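Local coordinates for conserved hypothetical protein (Pseudomonas aeruginosa, PDB 1YLL) that is of unknown function but belongs to the HutD family of the cupin clan and is possibly linked to histidine utilisation, at residues Asp38-Arg43 and Ser56-Tyr61; Leu127-Glu132 and Trp180-His185; Ala146-Val151 and Glu186-Cys191. All coordinates share one frame; numbering follows the deposited sequence. Where two conformers were deposited one is given.

Contact 1. Residues Asp38-Arg43 and Ser56-Tyr61; sequences DGFGWR and SGFAGY
The carbonyl oxygen of Phe40 is gripped across this contact by one hydrogen bond, donated by the phenol of Tyr61: OH lies 2.8 Å from Phe40 O. The approach is in the carbonyl plane, on a lone pair, with a C=O...O angle of 133°. The bond ties the loop leading into strand 42-49 to a type II beta turn, Phe58 to Tyr61, which leads into strand 62-69; both strands belong to the same antiparallel sheet of this cupin-clan protein. The turn is closed by its own backbone bond, Tyr61 N to Phe58 O at 3.1 Å, and Gly60 takes up a positive phi at its third position.

The Tyr61 ring arrives with CG anti to its carbonyl carbon and reaches toward residues 38-43, while Phe40 holds CG in the crowded position between backbone N and carbonyl carbon (chi1 60°). From there the Phe40 ring crosses the tyrosine obliquely. The two ring planes are inclined by 30° with centroids 4.6 Å apart, an offset pair with little overlap. Closest are Phe40 CE1 and Tyr61 CE2 at 3.3 Å, and the phenol oxygen stands over the centre of the Phe40 ring. The opposite face of that ring is covered by Arg43 CB, so Phe40 is sandwiched.

The Arg43 guanidinium, salt-bridged through NE to Glu28, approaches the Phe58 ring only obliquely. Ile114 on strand 108-115, which lies between strands 42-49 and 62-69, touches Phe40, Phe58 and Tyr61, placing the cluster against the sheet. At the edge of the Phe40 ring, CZ meets Phe58 CE2 at 4.1 Å.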
loop_
_atom_site.group_PDB
_atom_site.type_symbol
_atom_site.label_atom_id
_atom_site.label_comp_id
_atom_site.label_asym_id
_atom_site.label_seq_id
_atom_site.Cartn_x
_atom_site.Cartn_y
_atom_site.Cartn_z
ATOM N N ASP D 38 32.235 14.628 16.178
ATOM C CA ASP D 38 32.244 14.245 17.588
ATOM C C ASP D 38 31.028 14.808 18.322
ATOM O O ASP D 38 30.917 14.666 19.535
ATOM C CB ASP D 38 33.528 14.732 18.277
ATOM C CG ASP D 38 33.674 16.251 18.266
ATOM O OD1 ASP D 38 32.873 16.950 17.598
ATOM O OD2 ASP D 38 34.611 16.747 18.936
ATOM N N GLY D 39 30.120 15.436 17.577
ATOM C CA GLY D 39 28.937 16.025 18.190
ATOM C C GLY D 39 27.595 15.394 17.914
ATOM O O GLY D 39 26.577 15.879 18.403
ATOM N N PHE D 40 27.566 14.305 17.148
ATOM C CA PHE D 40 26.286 13.667 16.867
ATOM C C PHE D 40 25.956 12.533 17.823
ATOM O O PHE D 40 26.805 12.060 18.558
ATOM C CB PHE D 40 26.274 13.118 15.427
ATOM C CG PHE D 40 27.353 12.088 15.143
ATOM C CD1 PHE D 40 27.223 10.749 15.549
ATOM C CD2 PHE D 40 28.518 12.475 14.483
ATOM C CE1 PHE D 40 28.259 9.809 15.297
ATOM C CE2 PHE D 40 29.542 11.567 14.233
ATOM C CZ PHE D 40 29.409 10.225 14.643
ATOM N N GLY D 41 24.692 12.117 17.820
ATOM C CA GLY D 41 24.260 10.985 18.629
ATOM C C GLY D 41 24.390 9.707 17.805
ATOM O O GLY D 41 24.759 8.652 18.309
ATOM N N TRP D 42 24.045 9.795 16.531
ATOM C CA TRP D 42 24.230 8.660 15.631
ATOM C C TRP D 42 24.444 9.251 14.249
ATOM O O TRP D 42 24.018 10.380 13.946
ATOM C CB TRP D 42 23.049 7.661 15.645
ATOM C CG TRP D 42 21.703 8.236 15.347
ATOM C CD1 TRP D 42 20.704 8.487 16.249
ATOM C CD2 TRP D 42 21.185 8.602 14.067
ATOM N NE1 TRP D 42 19.606 8.985 15.614
ATOM C CE2 TRP D 42 19.868 9.077 14.272
ATOM C CE3 TRP D 42 21.704 8.579 12.760
ATOM C CZ2 TRP D 42 19.052 9.540 13.218
ATOM C CZ3 TRP D 42 20.893 9.030 11.717
ATOM C CH2 TRP D 42 19.585 9.508 11.950
ATOM N N ARG D 43 25.165 8.503 13.428
ATOM C CA ARG D 43 25.462 8.919 12.078
ATOM C C ARG D 43 25.506 7.686 11.185
ATOM O O ARG D 43 26.074 6.653 11.570
ATOM C CB ARG D 43 26.827 9.594 12.030
ATOM C CG ARG D 43 27.275 10.035 10.677
ATOM C CD ARG D 43 28.500 10.909 10.849
ATOM N NE ARG D 43 29.239 11.138 9.610
ATOM C CZ ARG D 43 30.175 10.325 9.122
ATOM N NH1 ARG D 43 30.794 10.646 7.994
ATOM N NH2 ARG D 43 30.479 9.192 9.728
ATOM N N SER D 56 40.406 6.275 11.386
ATOM C CA SER D 56 40.429 7.336 12.378
ATOM C C SER D 56 39.471 6.966 13.496
ATOM O O SER D 56 38.468 6.276 13.275
ATOM C CB SER D 56 39.991 8.652 11.734
ATOM O OG SER D 56 40.891 9.024 10.697
ATOM N N GLY D 57 39.759 7.446 14.694
ATOM C CA GLY D 57 38.918 7.111 15.828
ATOM C C GLY D 57 37.668 7.939 16.002
ATOM O O GLY D 57 37.573 9.084 15.571
ATOM N N PHE D 58 36.701 7.326 16.657
ATOM C CA PHE D 58 35.438 7.989 16.966
ATOM C C PHE D 58 35.317 7.639 18.415
ATOM O O PHE D 58 34.569 6.751 18.826
ATOM C CB PHE D 58 34.296 7.395 16.141
ATOM C CG PHE D 58 34.177 7.995 14.753
ATOM C CD1 PHE D 58 34.893 7.470 13.679
ATOM C CD2 PHE D 58 33.333 9.069 14.524
ATOM C CE1 PHE D 58 34.750 8.014 12.400
ATOM C CE2 PHE D 58 33.173 9.634 13.248
ATOM C CZ PHE D 58 33.889 9.094 12.178
ATOM N N ALA D 59 36.123 8.337 19.210
ATOM C CA ALA D 59 36.169 8.122 20.642
ATOM C C ALA D 59 34.803 8.143 21.303
ATOM O O ALA D 59 34.027 9.093 21.117
ATOM C CB ALA D 59 37.052 9.190 21.286
ATOM N N GLY D 60 34.537 7.109 22.096
ATOM C CA GLY D 60 33.289 7.022 22.827
ATOM C C GLY D 60 32.108 6.429 22.079
ATOM O O GLY D 60 31.067 6.143 22.684
ATOM N N TYR D 61 32.270 6.225 20.774
ATOM C CA TYR D 61 31.197 5.679 19.949
ATOM C C TYR D 61 31.324 4.203 19.659
ATOM O O TYR D 61 32.430 3.652 19.656
ATOM C CB TYR D 61 31.160 6.368 18.585
ATOM C CG TYR D 61 30.756 7.812 18.596
ATOM C CD1 TYR D 61 31.720 8.822 18.625
ATOM C CD2 TYR D 61 29.416 8.178 18.539
ATOM C CE1 TYR D 61 31.346 10.178 18.584
ATOM C CE2 TYR D 61 29.021 9.517 18.495
ATOM C CZ TYR D 61 29.987 10.521 18.508
ATOM O OH TYR D 61 29.616 11.839 18.371
#

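Contact 2. Residues Leu127-Glu132 and Trp180-His185; sequences LRVEGE and WRLTAH
Two hydrogen bonds converge on one acceptor, the carbonyl oxygen of Gly131. Ala184 N donates to Gly131 O over 3.1 Å with a fairly straight N-H...O angle of 159°, although it stands above the carbonyl plane. Thr183 OG1, anti to its own backbone N, reaches the same Gly131 O at 3.0 Å, nearly along the C=O axis. A weaker CA-H...O contact links Glu132 CA to Leu182 O at 3.3 Å, beside the non-hydrogen-bonded antiparallel pair Glu132 and Thr183.

The apolar part is carried by Val129, whose two methyls divide the work. CG1 packs on Ala184 CB at 3.8 Å, while CG2 meets Leu182 CD1 at 3.9 Å, the two side chains crossing at about a right angle.

Charge contributes loosely. Glu132 OE2 is 3.7 Å from Arg181 NH1, a long salt bridge in which the oxygen lies well out of the guanidinium plane, so no N-H is aimed at it.

Strand 120-129 turns a corner at Glu130 and Gly131, where Gly131 has a positive phi (87°), and continues as strand 132-137 beside strand 178-184. The chain thus passes from one sheet to the next at a glycine-containing corner, consistent with the beta-barrel fold of the cupin clan.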
loop_
_atom_site.group_PDB
_atom_site.type_symbol
_atom_site.label_atom_id
_atom_site.label_comp_id
_atom_site.label_asym_id
_atom_site.label_seq_id
_atom_site.Cartn_x
_atom_site.Cartn_y
_atom_site.Cartn_z
ATOM N N LEU D 127 18.562 -7.552 5.443
ATOM C CA LEU D 127 17.402 -8.367 5.073
ATOM C C LEU D 127 17.315 -8.462 3.557
ATOM O O LEU D 127 17.473 -7.466 2.872
ATOM C CB LEU D 127 16.147 -7.686 5.603
ATOM C CG LEU D 127 16.072 -7.530 7.131
ATOM C CD1 LEU D 127 14.995 -6.503 7.508
ATOM C CD2 LEU D 127 15.800 -8.872 7.755
ATOM N N ARG D 128 17.046 -9.666 3.030
ATOM C CA ARG D 128 16.911 -9.794 1.574
ATOM C C ARG D 128 15.413 -9.821 1.328
ATOM O O ARG D 128 14.726 -10.747 1.784
ATOM C CB ARG D 128 17.523 -11.088 1.049
ATOM C CG ARG D 128 17.604 -11.126 -0.487
ATOM C CD ARG D 128 18.339 -12.376 -0.977
ATOM N NE ARG D 128 18.678 -12.307 -2.401
ATOM C CZ ARG D 128 18.112 -13.051 -3.348
ATOM N NH1 ARG D 128 18.497 -12.920 -4.611
ATOM N NH2 ARG D 128 17.156 -13.917 -3.033
ATOM N N VAL D 129 14.916 -8.801 0.641
ATOM C CA VAL D 129 13.493 -8.697 0.345
ATOM C C VAL D 129 13.199 -9.509 -0.924
ATOM O O VAL D 129 13.603 -9.137 -2.016
ATOM C CB VAL D 129 13.066 -7.228 0.136
ATOM C CG1 VAL D 129 11.562 -7.173 -0.115
ATOM C CG2 VAL D 129 13.396 -6.393 1.372
ATOM N N GLU D 130 12.511 -10.628 -0.737
ATOM C CA GLU D 130 12.155 -11.522 -1.836
ATOM C C GLU D 130 10.642 -11.507 -1.948
ATOM O O GLU D 130 9.949 -12.293 -1.314
ATOM C CB GLU D 130 12.651 -12.931 -1.528
ATOM C CG GLU D 130 14.162 -13.065 -1.584
ATOM C CD GLU D 130 14.633 -14.438 -1.162
ATOM O OE1 GLU D 130 13.881 -15.415 -1.394
ATOM O OE2 GLU D 130 15.753 -14.545 -0.614
ATOM N N GLY D 131 10.149 -10.580 -2.751
ATOM C CA GLY D 131 8.729 -10.450 -2.928
ATOM C C GLY D 131 8.182 -9.547 -1.852
ATOM O O GLY D 131 7.809 -8.414 -2.122
ATOM N N GLU D 132 8.162 -10.032 -0.617
ATOM C CA GLU D 132 7.601 -9.231 0.476
ATOM C C GLU D 132 8.133 -9.680 1.830
ATOM O O GLU D 132 8.503 -10.843 2.005
ATOM C CB GLU D 132 6.081 -9.395 0.441
ATOM C CG GLU D 132 5.234 -8.637 1.447
ATOM C CD GLU D 132 3.729 -8.910 1.227
ATOM O OE1 GLU D 132 3.306 -10.081 1.391
ATOM O OE2 GLU D 132 2.974 -7.969 0.875
ATOM N N TRP D 180 5.770 -2.308 9.536
ATOM C CA TRP D 180 6.541 -2.015 8.335
ATOM C C TRP D 180 6.510 -3.162 7.337
ATOM O O TRP D 180 6.752 -4.311 7.710
ATOM C CB TRP D 180 8.025 -1.777 8.691
ATOM C CG TRP D 180 8.282 -0.590 9.535
ATOM C CD1 TRP D 180 8.477 -0.555 10.891
ATOM C CD2 TRP D 180 8.425 0.748 9.070
ATOM N NE1 TRP D 180 8.740 0.727 11.289
ATOM C CE2 TRP D 180 8.713 1.550 10.192
ATOM C CE3 TRP D 180 8.337 1.345 7.803
ATOM C CZ2 TRP D 180 8.921 2.932 10.092
ATOM C CZ3 TRP D 180 8.548 2.740 7.699
ATOM C CH2 TRP D 180 8.835 3.502 8.836
ATOM N N ARG D 181 6.266 -2.852 6.062
ATOM C CA ARG D 181 6.248 -3.877 5.031
ATOM C C ARG D 181 7.076 -3.438 3.830
ATOM O O ARG D 181 6.947 -2.314 3.370
ATOM C CB ARG D 181 4.814 -4.188 4.582
ATOM C CG ARG D 181 4.788 -5.308 3.520
ATOM C CD ARG D 181 3.381 -5.585 2.994
ATOM N NE ARG D 181 2.459 -5.939 4.060
ATOM C CZ ARG D 181 2.536 -7.052 4.785
ATOM N NH1 ARG D 181 3.498 -7.940 4.553
ATOM N NH2 ARG D 181 1.653 -7.272 5.752
ATOM N N LEU D 182 7.953 -4.308 3.343
ATOM C CA LEU D 182 8.766 -3.975 2.189
ATOM C C LEU D 182 8.409 -4.949 1.087
ATOM O O LEU D 182 8.154 -6.130 1.338
ATOM C CB LEU D 182 10.250 -4.147 2.497
ATOM C CG LEU D 182 10.741 -3.413 3.743
ATOM C CD1 LEU D 182 12.213 -3.757 3.924
ATOM C CD2 LEU D 182 10.558 -1.950 3.624
ATOM N N THR D 183 8.425 -4.451 -0.139
ATOM C CA THR D 183 8.127 -5.299 -1.274
ATOM C C THR D 183 9.132 -5.025 -2.393
ATOM O O THR D 183 9.656 -3.916 -2.509
ATOM C CB THR D 183 6.703 -5.044 -1.757
ATOM O OG1 THR D 183 6.447 -5.865 -2.897
ATOM C CG2 THR D 183 6.527 -3.605 -2.119
ATOM N N ALA D 184 9.445 -6.054 -3.176
ATOM C CA ALA D 184 10.381 -5.897 -4.282
ATOM C C ALA D 184 10.091 -6.919 -5.386
ATOM O O ALA D 184 9.705 -8.038 -5.100
ATOM C CB ALA D 184 11.805 -6.070 -3.771
ATOM N N HIS D 185 10.274 -6.527 -6.645
ATOM C CA HIS D 185 10.041 -7.437 -7.776
ATOM C C HIS D 185 11.216 -8.394 -7.950
ATOM O O HIS D 185 11.033 -9.614 -8.073
ATOM C CB HIS D 185 9.830 -6.634 -9.058
ATOM C CG HIS D 185 8.487 -5.977 -9.147
ATOM N ND1 HIS D 185 7.892 -5.349 -8.072
ATOM C CD2 HIS D 185 7.630 -5.837 -10.185
ATOM C CE1 HIS D 185 6.725 -4.851 -8.446
ATOM N NE2 HIS D 185 6.543 -5.133 -9.723
#

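Contact 3. Residues Ala146-Val151 and Glu186-Cys191; sequences AQQDGV and EPAWVC
Val151 makes the tight side of this contact. Its CG2, anti to the carbonyl carbon, meets two methyls of strand 187-197: Ala188 CB at 3.6 Å and Val190 CG1, also at 3.6 Å. Ala146 adds a looser methyl contact to the same Val190 CG1, and Leu182 of strand 178-184 touches both valines, so this part is buried, consistent with the interior of a cupin-type barrel. Gly150 and Val151 both face Leu163, forming a G1 beta bulge in which Gly150 supplies the positive phi (98°).

Where strand 141-146 leaves its neighbour, Ala146 and Val190 form an antiparallel non-hydrogen-bonded pair. Just beyond it, Gln147 N donates to Trp189 O at 2.9 Å, in the carbonyl plane, with an N-H...O angle of 151°. From there the chain diverges into a loop.

The other side is more polar. Extended Gln147 runs alongside Trp189 in the same direction, its amide turned 61° from the indole; its OE1 is held by Arg88, which also makes a cation-pi contact with Trp189. Gln148 likewise runs beside Trp189, its CB 3.9 Å from Ala188 CB.

The fit is loose toward the exposed Asp149 and Glu186, where direct backbone pairing gives way to a water. It donates to Asp149 O at 2.6 Å and to Glu186 O at 2.8 Å, bridging two carbonyls that could not bond to each other because both are acceptors. The chemistry thus implies a methyl-packed interior and a hydrated outer end; the direct backbone bond holds the loop where it leaves the strand, and the water joins two acceptors at the exposed end.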
loop_
_atom_site.group_PDB
_atom_site.type_symbol
_atom_site.label_atom_id
_atom_site.label_comp_id
_atom_site.label_asym_id
_atom_site.label_seq_id
_atom_site.Cartn_x
_atom_site.Cartn_y
_atom_site.Cartn_z
ATOM N N ALA D 146 18.676 0.836 1.179
ATOM C CA ALA D 146 18.540 -0.170 0.124
ATOM C C ALA D 146 19.864 -0.337 -0.594
ATOM O O ALA D 146 20.376 0.636 -1.136
ATOM C CB ALA D 146 17.470 0.274 -0.896
ATOM N N GLN D 147 20.442 -1.535 -0.594
ATOM C CA GLN D 147 21.700 -1.705 -1.323
ATOM C C GLN D 147 21.352 -1.875 -2.810
ATOM O O GLN D 147 22.026 -1.348 -3.701
ATOM C CB GLN D 147 22.463 -2.927 -0.852
ATOM C CG GLN D 147 23.738 -3.058 -1.632
ATOM C CD GLN D 147 24.479 -4.315 -1.348
ATOM O OE1 GLN D 147 23.915 -5.291 -0.849
ATOM N NE2 GLN D 147 25.763 -4.320 -1.688
ATOM N N GLN D 148 20.291 -2.621 -3.063
ATOM C CA GLN D 148 19.848 -2.857 -4.435
ATOM C C GLN D 148 18.537 -2.111 -4.719
ATOM O O GLN D 148 17.798 -1.763 -3.807
ATOM C CB GLN D 148 19.749 -4.361 -4.659
ATOM C CG GLN D 148 21.128 -5.004 -4.520
ATOM C CD GLN D 148 21.103 -6.484 -4.274
ATOM O OE1 GLN D 148 21.980 -7.218 -4.749
ATOM N NE2 GLN D 148 20.123 -6.945 -3.514
ATOM N N ASP D 149 18.269 -1.851 -5.992
ATOM C CA ASP D 149 17.086 -1.093 -6.388
ATOM C C ASP D 149 15.749 -1.835 -6.330
ATOM O O ASP D 149 15.700 -3.058 -6.353
ATOM C CB ASP D 149 17.287 -0.573 -7.821
ATOM C CG ASP D 149 16.381 0.595 -8.151
ATOM O OD1 ASP D 149 15.188 0.552 -7.793
ATOM O OD2 ASP D 149 16.854 1.570 -8.763
ATOM N N GLY D 150 14.675 -1.066 -6.239
ATOM C CA GLY D 150 13.344 -1.631 -6.297
ATOM C C GLY D 150 12.546 -1.920 -5.052
ATOM O O GLY D 150 11.502 -2.576 -5.148
ATOM N N VAL D 151 12.987 -1.432 -3.895
ATOM C CA VAL D 151 12.235 -1.719 -2.685
ATOM C C VAL D 151 11.172 -0.700 -2.344
ATOM O O VAL D 151 11.459 0.485 -2.129
ATOM C CB VAL D 151 13.168 -1.871 -1.465
ATOM C CG1 VAL D 151 12.339 -2.142 -0.200
ATOM C CG2 VAL D 151 14.135 -3.032 -1.703
ATOM N N GLU D 186 12.416 -7.827 -7.983
ATOM C CA GLU D 186 13.652 -8.587 -8.102
ATOM C C GLU D 186 14.175 -8.511 -6.663
ATOM O O GLU D 186 14.045 -7.461 -6.028
ATOM C CB GLU D 186 14.599 -7.878 -9.088
ATOM C CG GLU D 186 16.049 -8.402 -9.186
ATOM C CD GLU D 186 16.210 -9.739 -9.923
ATOM O OE1 GLU D 186 15.568 -9.938 -10.977
ATOM O OE2 GLU D 186 17.010 -10.586 -9.458
ATOM N N PRO D 187 14.714 -9.623 -6.117
ATOM C CA PRO D 187 15.238 -9.640 -4.745
ATOM C C PRO D 187 16.209 -8.512 -4.477
ATOM O O PRO D 187 17.098 -8.222 -5.290
ATOM C CB PRO D 187 15.884 -11.006 -4.647
ATOM C CG PRO D 187 14.899 -11.846 -5.435
ATOM C CD PRO D 187 14.657 -10.990 -6.664
ATOM N N ALA D 188 16.056 -7.872 -3.327
ATOM C CA ALA D 188 16.915 -6.748 -3.026
ATOM C C ALA D 188 17.260 -6.770 -1.561
ATOM O O ALA D 188 16.408 -7.019 -0.702
ATOM C CB ALA D 188 16.226 -5.446 -3.381
ATOM N N TRP D 189 18.539 -6.530 -1.302
ATOM C CA TRP D 189 19.057 -6.488 0.045
ATOM C C TRP D 189 18.879 -5.096 0.598
ATOM O O TRP D 189 19.135 -4.112 -0.096
ATOM C CB TRP D 189 20.549 -6.827 0.031
ATOM C CG TRP D 189 20.862 -8.288 0.003
ATOM C CD1 TRP D 189 21.250 -9.042 -1.095
ATOM C CD2 TRP D 189 20.823 -9.185 1.109
ATOM N NE1 TRP D 189 21.454 -10.344 -0.723
ATOM C CE2 TRP D 189 21.200 -10.465 0.623
ATOM C CE3 TRP D 189 20.503 -9.040 2.475
ATOM C CZ2 TRP D 189 21.267 -11.588 1.451
ATOM C CZ3 TRP D 189 20.561 -10.148 3.292
ATOM C CH2 TRP D 189 20.945 -11.418 2.783
ATOM N N VAL D 190 18.437 -5.032 1.851
ATOM C CA VAL D 190 18.265 -3.764 2.571
ATOM C C VAL D 190 18.885 -3.918 3.947
ATOM O O VAL D 190 19.083 -5.030 4.409
ATOM C CB VAL D 190 16.748 -3.378 2.759
ATOM C CG1 VAL D 190 16.063 -3.223 1.389
ATOM C CG2 VAL D 190 16.032 -4.424 3.529
ATOM N N CYS D 191 19.228 -2.794 4.585
ATOM C CA CYS D 191 19.759 -2.858 5.936
ATOM C C CYS D 191 18.821 -2.013 6.776
ATOM O O CYS D 191 18.640 -0.803 6.523
ATOM C CB CYS D 191 21.164 -2.320 5.992
ATOM S SG CYS D 191 21.938 -2.666 7.631
HETATM O O HOH W 1 13.690 -4.760 -6.622
#

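Contacts 2 and 3 are neighbours, with centres about 8 Å apart; contact 1 lies on the opposite side of the chain's centre, its centre about 32 Å from that of contact 2 and about 28 Å from that of contact 3. Along the chain contact 1 closes first, whereas the segments of contacts 2 and 3 alternate. These two meet through adjacent strands 120-129 and 187-197, with Val129 N 2.7 Å from Ala188 O, a probable hydrogen bond. Strand 178-184 runs directly into 187-197, coupling two sheets at one end, while contact 1 joins loops that lead into strands 42-49 and 62-69 of the six-stranded sheet. This separation is consistent with two cupin-like halves.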